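Local coordinates for protein halotolerant alpha-type carbonic anhydrase (dCA II) (Dunaliella salina, PDB 1Y7W) that probably catalyses the reversible hydration of carbon dioxide to bicarbonate, as a zinc-dependent alpha-type carbonic anhydrase that works in high salt, at residues Gln216-Ser230 with Arg239-Val251. Residues are numbered along the deposited sequence; the frame is centred on the assembly and turned at random.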
loop_
_atom_site.group_PDB
_atom_site.type_symbol
_atom_site.label_atom_id
_atom_site.label_comp_id
_atom_site.label_asym_id
_atom_site.label_seq_id
_atom_site.Cartn_x
_atom_site.Cartn_y
_atom_site.Cartn_z
ATOM N N GLN A 216 -5.391 14.046 -3.455
ATOM C CA GLN A 216 -5.004 13.153 -4.513
ATOM C C GLN A 216 -5.030 11.656 -4.222
ATOM O O GLN A 216 -5.194 10.875 -5.151
ATOM C CB GLN A 216 -3.613 13.542 -5.016
ATOM C CG GLN A 216 -3.659 14.930 -5.688
ATOM C CD GLN A 216 -2.313 15.318 -6.247
ATOM O OE1 GLN A 216 -1.401 15.671 -5.498
ATOM N NE2 GLN A 216 -2.170 15.238 -7.589
ATOM N N LEU A 217 -4.850 11.283 -2.948
ATOM C CA LEU A 217 -4.768 9.876 -2.565
ATOM C C LEU A 217 -5.931 9.344 -1.741
ATOM O O LEU A 217 -6.489 8.325 -2.101
ATOM C CB LEU A 217 -3.440 9.614 -1.852
ATOM C CG LEU A 217 -2.124 10.029 -2.540
ATOM C CD1 LEU A 217 -1.001 9.718 -1.599
ATOM C CD2 LEU A 217 -1.904 9.341 -3.914
ATOM N N LEU A 218 -6.334 10.025 -0.662
ATOM C CA LEU A 218 -7.426 9.487 0.141
ATOM C C LEU A 218 -8.710 9.459 -0.645
ATOM O O LEU A 218 -8.985 10.380 -1.428
ATOM C CB LEU A 218 -7.649 10.297 1.414
ATOM C CG LEU A 218 -6.530 10.323 2.443
ATOM C CD1 LEU A 218 -7.186 10.744 3.782
ATOM C CD2 LEU A 218 -5.902 8.942 2.630
ATOM N N PRO A 219 -9.540 8.410 -0.442
ATOM C CA PRO A 219 -10.792 8.343 -1.198
ATOM C C PRO A 219 -11.867 9.275 -0.670
ATOM O O PRO A 219 -11.680 9.946 0.346
ATOM C CB PRO A 219 -11.195 6.874 -1.111
ATOM C CG PRO A 219 -10.584 6.407 0.174
ATOM C CD PRO A 219 -9.278 7.173 0.322
ATOM N N SER A 220 -13.004 9.292 -1.362
ATOM C CA SER A 220 -14.091 10.181 -0.997
ATOM C C SER A 220 -14.773 9.932 0.351
ATOM O O SER A 220 -15.415 10.848 0.888
ATOM C CB SER A 220 -15.137 10.215 -2.121
ATOM O OG SER A 220 -15.540 8.892 -2.486
ATOM N N SER A 221 -14.621 8.736 0.923
ATOM C CA SER A 221 -15.223 8.449 2.217
ATOM C C SER A 221 -14.116 7.924 3.108
ATOM O O SER A 221 -13.130 7.348 2.625
ATOM C CB SER A 221 -16.357 7.425 2.063
ATOM O OG SER A 221 -16.496 6.641 3.222
ATOM N N LEU A 222 -14.238 8.165 4.399
ATOM C CA LEU A 222 -13.200 7.715 5.310
ATOM C C LEU A 222 -13.528 6.335 5.840
ATOM O O LEU A 222 -12.837 5.847 6.719
ATOM C CB LEU A 222 -13.069 8.662 6.488
ATOM C CG LEU A 222 -12.590 10.052 6.070
ATOM C CD1 LEU A 222 -12.406 10.883 7.328
ATOM C CD2 LEU A 222 -11.293 9.952 5.292
ATOM N N LYS A 223 -14.583 5.706 5.320
ATOM C CA LYS A 223 -14.919 4.359 5.808
ATOM C C LYS A 223 -13.783 3.365 5.583
ATOM O O LYS A 223 -13.306 3.232 4.470
ATOM C CB LYS A 223 -16.157 3.812 5.081
ATOM C CG LYS A 223 -17.446 4.453 5.602
ATOM C CD LYS A 223 -18.718 3.908 4.873
ATOM C CE LYS A 223 -18.847 4.455 3.446
ATOM N NZ LYS A 223 -20.283 4.346 2.843
ATOM N N TYR A 224 -13.358 2.650 6.609
ATOM C CA TYR A 224 -12.328 1.644 6.377
ATOM C C TYR A 224 -12.423 0.442 7.327
ATOM O O TYR A 224 -13.015 0.507 8.407
ATOM C CB TYR A 224 -10.915 2.276 6.476
ATOM C CG TYR A 224 -10.389 2.572 7.877
ATOM C CD1 TYR A 224 -10.541 3.836 8.453
ATOM C CD2 TYR A 224 -9.695 1.605 8.603
ATOM C CE1 TYR A 224 -10.012 4.148 9.736
ATOM C CE2 TYR A 224 -9.152 1.903 9.906
ATOM C CZ TYR A 224 -9.325 3.173 10.453
ATOM O OH TYR A 224 -8.869 3.484 11.736
ATOM N N ALA A 225 -11.749 -0.629 6.938
ATOM C CA ALA A 225 -11.712 -1.848 7.723
ATOM C C ALA A 225 -10.287 -1.928 8.303
ATOM O O ALA A 225 -9.330 -1.835 7.551
ATOM C CB ALA A 225 -11.959 -3.041 6.818
ATOM N N GLY A 226 -10.156 -2.131 9.599
ATOM C CA GLY A 226 -8.840 -2.238 10.190
ATOM C C GLY A 226 -8.615 -3.609 10.830
ATOM O O GLY A 226 -9.531 -4.186 11.393
ATOM N N TYR A 227 -7.387 -4.123 10.785
ATOM C CA TYR A 227 -7.135 -5.413 11.418
ATOM C C TYR A 227 -5.626 -5.536 11.596
ATOM O O TYR A 227 -4.844 -4.699 11.043
ATOM C CB TYR A 227 -7.668 -6.569 10.532
ATOM C CG TYR A 227 -6.882 -6.819 9.256
ATOM C CD1 TYR A 227 -7.081 -6.058 8.097
ATOM C CD2 TYR A 227 -5.911 -7.833 9.223
ATOM C CE1 TYR A 227 -6.354 -6.291 6.915
ATOM C CE2 TYR A 227 -5.164 -8.088 8.051
ATOM C CZ TYR A 227 -5.393 -7.312 6.898
ATOM O OH TYR A 227 -4.649 -7.577 5.774
ATOM N N ASP A 228 -5.205 -6.550 12.361
ATOM C CA ASP A 228 -3.778 -6.779 12.613
ATOM C C ASP A 228 -3.186 -7.718 11.539
ATOM O O ASP A 228 -3.645 -8.857 11.377
ATOM C CB ASP A 228 -3.571 -7.402 13.989
ATOM C CG ASP A 228 -3.900 -6.440 15.156
ATOM O OD1 ASP A 228 -4.309 -6.970 16.217
ATOM O OD2 ASP A 228 -3.759 -5.204 15.032
ATOM N N GLY A 229 -2.166 -7.266 10.815
ATOM C CA GLY A 229 -1.672 -8.124 9.760
ATOM C C GLY A 229 -0.187 -8.102 9.557
ATOM O O GLY A 229 0.569 -7.821 10.464
ATOM N N SER A 230 0.220 -8.280 8.306
ATOM C CA SER A 230 1.610 -8.412 7.958
ATOM C C SER A 230 2.030 -7.696 6.696
ATOM O O SER A 230 1.191 -7.155 5.988
ATOM C CB SER A 230 1.878 -9.906 7.732
ATOM O OG SER A 230 1.471 -10.344 6.417
ATOM N N ARG A 239 3.898 -7.121 11.608
ATOM C CA ARG A 239 4.061 -5.846 12.325
ATOM C C ARG A 239 3.313 -4.726 11.636
ATOM O O ARG A 239 3.722 -3.553 11.661
ATOM C CB ARG A 239 5.578 -5.545 12.495
ATOM C CG ARG A 239 6.370 -5.299 11.220
ATOM C CD ARG A 239 7.913 -5.463 11.488
ATOM N NE ARG A 239 8.709 -5.307 10.266
ATOM C CZ ARG A 239 9.187 -4.165 9.790
ATOM N NH1 ARG A 239 9.909 -4.211 8.714
ATOM N NH2 ARG A 239 8.948 -2.967 10.367
ATOM N N VAL A 240 2.166 -5.071 11.056
ATOM C CA VAL A 240 1.374 -4.048 10.363
ATOM C C VAL A 240 -0.043 -3.835 10.840
ATOM O O VAL A 240 -0.824 -4.785 10.893
ATOM C CB VAL A 240 1.230 -4.354 8.841
ATOM C CG1 VAL A 240 0.336 -3.280 8.169
ATOM C CG2 VAL A 240 2.588 -4.377 8.184
ATOM N N LYS A 241 -0.395 -2.586 11.176
ATOM C CA LYS A 241 -1.791 -2.284 11.507
ATOM C C LYS A 241 -2.370 -1.866 10.124
ATOM O O LYS A 241 -1.935 -0.864 9.528
ATOM C CB LYS A 241 -1.891 -1.107 12.476
ATOM C CG LYS A 241 -1.263 -1.391 13.813
ATOM C CD LYS A 241 -1.715 -2.712 14.424
ATOM C CE LYS A 241 -1.219 -2.804 15.855
ATOM N NZ LYS A 241 -1.675 -4.136 16.417
ATOM N N TRP A 242 -3.332 -2.646 9.617
ATOM C CA TRP A 242 -3.894 -2.377 8.308
ATOM C C TRP A 242 -5.133 -1.484 8.389
ATOM O O TRP A 242 -5.937 -1.590 9.336
ATOM C CB TRP A 242 -4.259 -3.725 7.584
ATOM C CG TRP A 242 -3.067 -4.334 6.883
ATOM C CD1 TRP A 242 -2.211 -5.317 7.354
ATOM C CD2 TRP A 242 -2.581 -3.949 5.624
ATOM N NE1 TRP A 242 -1.224 -5.570 6.432
ATOM C CE2 TRP A 242 -1.434 -4.735 5.353
ATOM C CE3 TRP A 242 -3.007 -3.005 4.675
ATOM C CZ2 TRP A 242 -0.705 -4.613 4.162
ATOM C CZ3 TRP A 242 -2.303 -2.881 3.496
ATOM C CH2 TRP A 242 -1.145 -3.692 3.245
ATOM N N HIS A 243 -5.281 -0.613 7.396
ATOM C CA HIS A 243 -6.451 0.272 7.305
ATOM C C HIS A 243 -6.854 0.200 5.817
ATOM O O HIS A 243 -6.280 0.883 4.976
ATOM C CB HIS A 243 -6.091 1.719 7.688
ATOM C CG HIS A 243 -5.355 1.852 8.988
ATOM N ND1 HIS A 243 -4.050 1.428 9.155
ATOM C CD2 HIS A 243 -5.754 2.323 10.195
ATOM C CE1 HIS A 243 -3.689 1.611 10.413
ATOM N NE2 HIS A 243 -4.700 2.149 11.066
ATOM N N VAL A 244 -7.825 -0.642 5.485
ATOM C CA VAL A 244 -8.253 -0.790 4.100
ATOM C C VAL A 244 -9.553 -0.005 3.846
ATOM O O VAL A 244 -10.598 -0.384 4.355
ATOM C CB VAL A 244 -8.449 -2.283 3.783
ATOM C CG1 VAL A 244 -8.817 -2.452 2.327
ATOM C CG2 VAL A 244 -7.161 -3.025 4.083
ATOM N N PHE A 245 -9.461 1.121 3.123
ATOM C CA PHE A 245 -10.630 1.950 2.820
ATOM C C PHE A 245 -11.547 1.202 1.897
ATOM O O PHE A 245 -11.114 0.708 0.905
ATOM C CB PHE A 245 -10.163 3.273 2.214
ATOM C CG PHE A 245 -9.526 4.140 3.242
ATOM C CD1 PHE A 245 -10.239 5.201 3.804
ATOM C CD2 PHE A 245 -8.283 3.781 3.794
ATOM C CE1 PHE A 245 -9.729 5.925 4.918
ATOM C CE2 PHE A 245 -7.748 4.473 4.906
ATOM C CZ PHE A 245 -8.479 5.561 5.465
ATOM N N THR A 246 -12.831 1.207 2.212
ATOM C CA THR A 246 -13.788 0.447 1.430
ATOM C C THR A 246 -14.471 1.181 0.270
ATOM O O THR A 246 -15.140 0.552 -0.502
ATOM C CB THR A 246 -14.806 -0.217 2.419
ATOM O OG1 THR A 246 -15.378 0.776 3.265
ATOM C CG2 THR A 246 -14.060 -1.232 3.302
ATOM N N THR A 247 -14.283 2.488 0.134
ATOM C CA THR A 247 -14.832 3.223 -0.990
ATOM C C THR A 247 -13.688 3.382 -1.969
ATOM O O THR A 247 -12.648 3.978 -1.651
ATOM C CB THR A 247 -15.282 4.614 -0.575
ATOM O OG1 THR A 247 -16.239 4.500 0.488
ATOM C CG2 THR A 247 -15.869 5.348 -1.769
ATOM N N PRO A 248 -13.852 2.852 -3.182
ATOM C CA PRO A 248 -12.761 2.981 -4.149
ATOM C C PRO A 248 -12.666 4.277 -4.933
ATOM O O PRO A 248 -13.608 5.082 -4.979
ATOM C CB PRO A 248 -12.980 1.791 -5.102
ATOM C CG PRO A 248 -14.472 1.546 -5.035
ATOM C CD PRO A 248 -14.976 2.023 -3.686
ATOM N N ARG A 249 -11.473 4.515 -5.459
ATOM C CA ARG A 249 -11.266 5.605 -6.415
ATOM C C ARG A 249 -11.594 4.952 -7.769
ATOM O O ARG A 249 -12.093 3.820 -7.779
ATOM C CB ARG A 249 -9.813 6.053 -6.402
ATOM C CG ARG A 249 -9.624 7.187 -5.383
ATOM C CD ARG A 249 -8.161 7.637 -5.357
ATOM N NE ARG A 249 -8.035 8.803 -4.491
ATOM C CZ ARG A 249 -8.228 10.057 -4.887
ATOM N NH1 ARG A 249 -8.099 11.042 -3.987
ATOM N NH2 ARG A 249 -8.496 10.341 -6.174
ATOM N N GLU A 250 -11.306 5.626 -8.885
ATOM C CA GLU A 250 -11.613 5.080 -10.209
ATOM C C GLU A 250 -10.413 5.017 -11.110
ATOM O O GLU A 250 -9.541 5.815 -10.988
ATOM C CB GLU A 250 -12.716 5.938 -10.883
ATOM C CG GLU A 250 -14.021 5.881 -10.074
ATOM C CD GLU A 250 -15.155 6.715 -10.668
ATOM O OE1 GLU A 250 -16.153 6.894 -9.933
ATOM O OE2 GLU A 250 -15.049 7.170 -11.843
ATOM N N VAL A 251 -10.390 4.085 -12.054
ATOM C CA VAL A 251 -9.259 3.984 -12.969
ATOM C C VAL A 251 -9.736 3.408 -14.281
ATOM O O VAL A 251 -10.663 2.616 -14.293
ATOM C CB VAL A 251 -8.136 3.066 -12.371
ATOM C CG1 VAL A 251 -8.638 1.672 -12.181
ATOM C CG2 VAL A 251 -6.923 3.080 -13.249
HETATM O O HOH W 1 -13.201 7.761 -4.007
HETATM O O HOH W 2 -13.624 4.531 2.173
#
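Ala225, Tyr227 and Gly229 pair with Val244, Trp242 and Val240 as antiparallel hydrogen-bonded pairs, joining strands 224-229 and 240-245. The strand axes run at 162°. Before Tyr224 the regular pairing stops but the chains stay in contact: Thr246 N donates to Lys223 O, and a water bridges the backbones of Ser221, Lys223 and Thr247.

On the Trp242 face of the sheet, Tyr227 lies beside the indole. The two planes are near parallel, but the rings are slid apart and barely overlap. Tyr227 CE1 reaches Trp242 CB at 3.4 Å. The indole NE1 donates to Ser230 O at 2.9 Å, with the acceptor in the ring plane, which should fix the turn of the ring. Gly229 CA sits at the same ring's edge, 3.7 Å from Trp242 CD1.

On the other face, Tyr224 CB sits over the centre of the Phe245 ring, a CH-pi contact 3.8 Å from the centroid. The Tyr224 ring also meets His243 obliquely. Nearer the loop that joins the strands, Lys241 NZ forms a salt bridge with Asp228 OD2 at 2.7 Å, approaching from above the carboxylate plane; Arg67 pairs with the same oxygen.

Arg249, extended from CG to NE, reaches the backbone carbonyls of residues 216-218. NE donates to Leu217 O at 2.9 Å and NH1 to Leu218 O at 2.8 Å, while Gln216 O lies over the guanidinium face. NH2 forms a salt bridge with Asp180 OD1. A leucine here would probably leave both carbonyls without these donors and Asp180 without this salt-bridge partner.

The arrangement is a beta hairpin in the central sheet of the alpha-carbonic anhydrase fold, with the side chain of Trp242 about 5 Å from the bound zinc ion.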